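Local coordinates for SPbeta prophage-derived uncharacterized protein YopX (PDB 2I2L), which is of unknown function, is encoded by the SPbeta prophage of Bacillus subtilis and assembles as a homodimer, at residues Asn2-Val7 against Phe64-Ser69. Numbering follows the deposited sequence.
Sequences NTAYRV and FIYDRS
Arg6 lays its guanidinium over Tyr66, and its NE is hydrogen-bonded to the OH of Tyr15. Tyr66 CB sits over the centre of one face of that group, 3.4 Å from Arg6 CZ. The guanidinium and the Tyr66 ring are tilted by only 21°. Of the Arg6 atoms CG comes closest to the ring, 3.4 Å from Tyr66 CD1, with NE and CZ nearer its CG side. Arg6 CG lies between the backbone N and the carbonyl carbon (chi1 45°), which puts it over the rim of the ring, at the CG-CD1 bond. Tyr66 turns its CE1 edge to the backbone of the other segment, 3.4 Å from Tyr5 N. Ala4 CB fills the corner between two aromatic side chains. Ala4 CB stands over the centre of the Phe64 face, 3.7 Å from the ring centroid and 8° off the normal, a CH-pi contact. Ala4 CB also lies 3.6 Å from Tyr66 OH. No hydrogen bond crosses between the segments. Arg6 and Arg68 bring like charges together, and Asp122 of strand 115-122 touches both side chains, which probably eases the repulsion. Arg68 NH1 makes a weak hydrogen bond to Phe64 O, 3.1 Å away, within its own segment. Strands 5-8 and 63-65 flank strand 53-60 in one antiparallel sheet, so the contact reaches across that middle strand. Residues 66-67 then lead into strand 68-74 of the five-stranded sheet.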
# COMPACT_ATOMS: atom_id res chain seq x y z
N ASN B 2 -2.74 1.81 9.05
CA ASN B 2 -2.56 1.82 7.60
C ASN B 2 -2.88 3.23 7.16
O ASN B 2 -3.98 3.51 6.69
CB ASN B 2 -3.55 0.84 6.96
CG ASN B 2 -4.85 0.75 7.74
OD1 ASN B 2 -5.56 1.74 7.91
ND2 ASN B 2 -5.16 -0.44 8.23
N THR B 3 -1.93 4.14 7.31
CA THR B 3 -2.23 5.51 6.95
C THR B 3 -1.07 6.36 6.46
O THR B 3 -1.29 7.37 5.81
CB THR B 3 -2.94 6.19 8.14
OG1 THR B 3 -4.36 6.04 7.97
CG2 THR B 3 -2.58 7.65 8.25
N ALA B 4 0.15 5.93 6.75
CA ALA B 4 1.34 6.69 6.33
C ALA B 4 1.39 6.99 4.84
O ALA B 4 1.18 6.11 3.99
CB ALA B 4 2.62 5.96 6.75
N TYR B 5 1.66 8.25 4.52
CA TYR B 5 1.79 8.70 3.14
C TYR B 5 2.57 10.01 3.17
O TYR B 5 2.78 10.60 4.23
CB TYR B 5 0.41 8.92 2.49
CG TYR B 5 -0.29 10.17 2.96
CD1 TYR B 5 -1.14 10.14 4.06
CD2 TYR B 5 -0.03 11.40 2.36
CE1 TYR B 5 -1.70 11.30 4.57
CE2 TYR B 5 -0.58 12.58 2.86
CZ TYR B 5 -1.41 12.52 3.97
OH TYR B 5 -1.92 13.68 4.53
N ARG B 6 3.00 10.43 1.98
CA ARG B 6 3.73 11.68 1.79
C ARG B 6 3.38 12.17 0.39
O ARG B 6 3.19 11.38 -0.53
CB ARG B 6 5.26 11.47 1.91
CG ARG B 6 5.77 10.25 1.16
CD ARG B 6 7.03 10.51 0.35
NE ARG B 6 8.27 10.14 1.04
CZ ARG B 6 9.23 9.40 0.49
NH1 ARG B 6 9.11 8.94 -0.76
NH2 ARG B 6 10.32 9.10 1.19
N VAL B 7 3.24 13.48 0.23
CA VAL B 7 2.94 14.03 -1.08
C VAL B 7 3.96 15.07 -1.47
O VAL B 7 4.36 15.92 -0.67
CB VAL B 7 1.55 14.68 -1.16
CG1 VAL B 7 0.47 13.64 -1.06
CG2 VAL B 7 1.40 15.70 -0.07
N PHE B 64 9.00 3.06 8.66
CA PHE B 64 7.99 3.21 7.61
C PHE B 64 8.78 3.57 6.35
O PHE B 64 9.66 4.42 6.41
CB PHE B 64 7.02 4.34 7.95
CG PHE B 64 5.65 3.86 8.33
CD1 PHE B 64 5.07 4.26 9.54
CD2 PHE B 64 4.94 3.00 7.49
CE1 PHE B 64 3.80 3.81 9.90
CE2 PHE B 64 3.68 2.55 7.85
CZ PHE B 64 3.11 2.95 9.05
N ILE B 65 8.48 2.93 5.23
CA ILE B 65 9.19 3.22 4.00
C ILE B 65 8.19 3.57 2.91
O ILE B 65 7.19 2.88 2.73
CB ILE B 65 10.08 2.00 3.58
CG1 ILE B 65 11.36 2.48 2.90
CG2 ILE B 65 9.33 1.09 2.63
CD1 ILE B 65 12.42 1.39 2.73
N TYR B 66 8.45 4.67 2.20
CA TYR B 66 7.59 5.16 1.12
C TYR B 66 8.21 4.79 -0.24
O TYR B 66 8.72 3.69 -0.38
CB TYR B 66 7.42 6.67 1.26
CG TYR B 66 6.85 7.10 2.61
CD1 TYR B 66 5.47 7.30 2.79
CD2 TYR B 66 7.69 7.31 3.70
CE1 TYR B 66 4.94 7.70 4.01
CE2 TYR B 66 7.18 7.71 4.93
CZ TYR B 66 5.80 7.91 5.08
OH TYR B 66 5.29 8.32 6.30
N ASP B 67 8.20 5.68 -1.23
CA ASP B 67 8.80 5.33 -2.53
C ASP B 67 10.12 6.05 -2.84
O ASP B 67 10.27 6.71 -3.87
CB ASP B 67 7.79 5.57 -3.63
CG ASP B 67 6.56 4.71 -3.46
OD1 ASP B 67 5.87 4.90 -2.43
OD2 ASP B 67 6.29 3.84 -4.33
N ARG B 68 11.09 5.85 -1.94
CA ARG B 68 12.40 6.49 -1.99
C ARG B 68 13.59 5.67 -2.49
O ARG B 68 13.44 4.54 -2.97
CB ARG B 68 12.72 7.00 -0.59
CG ARG B 68 12.72 5.89 0.43
CD ARG B 68 11.58 6.03 1.41
NE ARG B 68 11.84 7.06 2.42
CZ ARG B 68 11.29 7.08 3.63
NH1 ARG B 68 10.46 6.11 4.00
NH2 ARG B 68 11.58 8.05 4.49
N SER B 69 14.79 6.25 -2.37
CA SER B 69 16.05 5.62 -2.77
C SER B 69 16.74 5.05 -1.54
O SER B 69 16.77 5.68 -0.49
CB SER B 69 17.00 6.65 -3.42
OG SER B 69 16.45 7.25 -4.58